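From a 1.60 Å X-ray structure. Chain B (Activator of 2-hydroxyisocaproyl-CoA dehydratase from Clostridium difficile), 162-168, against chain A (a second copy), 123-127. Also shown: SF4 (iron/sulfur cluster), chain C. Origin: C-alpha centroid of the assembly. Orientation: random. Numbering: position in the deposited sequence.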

# COMPACT_ATOMS: atom_id res chain seq x y z
N SER B 162 7.41 3.06 7.76
CA SER B 162 6.69 2.45 6.64
C SER B 162 6.57 3.41 5.47
O SER B 162 6.32 4.60 5.67
CB SER B 162 5.29 2.03 7.08
OG SER B 162 5.35 1.16 8.19
N THR B 163 6.75 2.89 4.26
CA THR B 163 6.53 3.70 3.07
C THR B 163 5.11 3.47 2.53
O THR B 163 4.59 4.30 1.79
CB THR B 163 7.57 3.43 1.98
OG1 THR B 163 7.70 2.02 1.77
CG2 THR B 163 8.93 4.00 2.40
N CYS B 164 4.47 2.39 2.96
CA CYS B 164 3.13 2.05 2.47
C CYS B 164 2.06 2.83 3.25
O CYS B 164 2.17 2.97 4.46
CB CYS B 164 2.94 0.56 2.66
SG CYS B 164 1.21 -0.05 2.48
N THR B 165 1.05 3.34 2.56
CA THR B 165 -0.05 4.06 3.22
C THR B 165 -0.71 3.24 4.33
O THR B 165 -1.05 3.76 5.41
CB THR B 165 -1.14 4.46 2.19
OG1 THR B 165 -0.55 5.19 1.12
CG2 THR B 165 -2.25 5.28 2.83
N VAL B 166 -0.95 1.96 4.07
CA VAL B 166 -1.66 1.11 5.01
C VAL B 166 -0.81 0.87 6.25
O VAL B 166 -1.27 1.05 7.35
CB VAL B 166 -2.02 -0.25 4.36
CG1 VAL B 166 -2.80 -1.12 5.33
CG2 VAL B 166 -2.83 0.02 3.08
N PHE B 167 0.44 0.48 6.05
CA PHE B 167 1.33 0.25 7.18
C PHE B 167 1.61 1.58 7.92
O PHE B 167 1.74 1.60 9.16
CB PHE B 167 2.63 -0.42 6.71
CG PHE B 167 2.45 -1.84 6.21
CD1 PHE B 167 1.51 -2.68 6.78
CD2 PHE B 167 3.24 -2.32 5.17
CE1 PHE B 167 1.34 -4.01 6.32
CE2 PHE B 167 3.09 -3.63 4.72
CZ PHE B 167 2.14 -4.47 5.29
N ALA B 168 1.67 2.69 7.19
CA ALA B 168 1.96 3.99 7.80
C ALA B 168 0.77 4.40 8.68
O ALA B 168 0.93 4.97 9.75
CB ALA B 168 2.26 5.07 6.72
FE1 SF4 C . -0.68 0.73 -1.89
FE2 SF4 C . 0.83 0.47 0.26
FE3 SF4 C . 1.73 1.67 -2.02
FE4 SF4 C . 1.34 -1.10 -1.78
S1 SF4 C . 2.77 0.23 -0.73
S2 SF4 C . 0.74 0.23 -3.43
S3 SF4 C . -0.55 -1.10 -0.58
S4 SF4 C . 0.19 2.41 -0.65
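Chain A (123-127) DKCAA

The most unusual feature of this contact is a metal cluster held jointly by two copies of one protein. C164(B) SG binds FE2 of the iron/sulfur cluster at 2.3 Å, and C125(A) SG binds FE4 at the same distance, 2.3 Å. Cysteine suits both places because its thiolate is a soft, strongly donating ligand for iron.

Chain A crosses this site without regular helix or strand. D123(A) and K124(A) have psi near zero, C125(A) is extended at -132/131, and A126(A) adopts helix-like angles, -68/-24. On chain B, the loop ends at C164(B), and a helix begins at T165(B). The two segments run in the same general sense at their closest register, where the CA atoms of C164(B) and C125(A) lie 5.6 Å apart and those of V166(B) and A126(A) 6.4 Å apart.

C164(B) does several jobs. As the N-cap residue, it accepts a weak capping bond through SG from F167(B) N at 3.7 Å. The same sulfur accepts a hydrogen bond from A126(A) N at 3.5 Å, so an amide of each chain points at a cluster ligand; such bonds help to stabilize the negative charge on a thiolate. C125(A) is served similarly within its own chain, by a weak bond from A127(A) N to C125(A) SG at 3.4 Å. Its CB points away from chain B, yet its sulfur still reaches the cluster.

A126(A) is the most heavily covered residue of the chain A stretch. Its CB points toward chain B and lies over one face of the F167(B) ring, 4.2 Å from the ring centroid, in a CH-pi contact; A126(A) CB is also 3.7 Å from V166(B) CB. Alanine's compact methyl fits here, and the flat ring and branched valine give it an apolar surface.

K124(A) contributes chiefly through its carbonyl. K124(A) O approaches C164(B) CB at 3.2 Å and lies at the edge of the F167(B) ring, 4.0 Å from CD2. Two waters extend its reach: water 1 donates to K124(A) O at 2.9 Å and accepts from C164(B) N at 3.2 Å, while water 2 donates to K124(A) O at 3.0 Å and lies 2.9 Å from T163(B) OG1. The lysine's CB points sideways, 4.3 Å from T163(B) OG1, and the end of its side chain leads away from chain B, where its NZ forms a salt bridge with D123(A) OD2 at 3.5 Å.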

# COMPACT_ATOMS: atom_id res chain seq x y z
N ASP A 123 7.87 -7.07 0.82
CA ASP A 123 7.77 -6.73 2.24
C ASP A 123 7.45 -5.26 2.56
O ASP A 123 7.33 -4.87 3.72
CB ASP A 123 9.05 -7.12 2.97
CG ASP A 123 10.29 -6.39 2.44
OD1 ASP A 123 10.31 -5.94 1.27
OD2 ASP A 123 11.26 -6.31 3.20
N LYS A 124 7.32 -4.45 1.55
CA LYS A 124 7.15 -3.03 1.86
C LYS A 124 5.72 -2.58 1.62
O LYS A 124 5.39 -1.42 1.88
CB LYS A 124 8.12 -2.18 1.05
CG LYS A 124 9.57 -2.54 1.30
CD LYS A 124 9.86 -2.64 2.78
CE LYS A 124 11.36 -2.65 3.05
NZ LYS A 124 11.67 -3.09 4.43
N CYS A 125 4.89 -3.49 1.13
CA CYS A 125 3.61 -3.13 0.52
C CYS A 125 2.51 -4.01 1.08
O CYS A 125 2.67 -5.24 1.13
CB CYS A 125 3.71 -3.35 -1.00
SG CYS A 125 2.17 -3.24 -1.93
N ALA A 126 1.40 -3.43 1.51
CA ALA A 126 0.33 -4.24 2.10
C ALA A 126 -0.36 -5.15 1.07
O ALA A 126 -0.97 -6.18 1.44
CB ALA A 126 -0.68 -3.36 2.78
N ALA A 127 -0.30 -4.77 -0.21
CA ALA A 127 -0.99 -5.58 -1.22
C ALA A 127 -0.31 -6.94 -1.26
O ALA A 127 0.90 -7.05 -1.02
CB ALA A 127 -0.90 -4.89 -2.59
O HOH W 1 6.04 -0.01 4.30
O HOH W 2 6.14 0.55 -0.24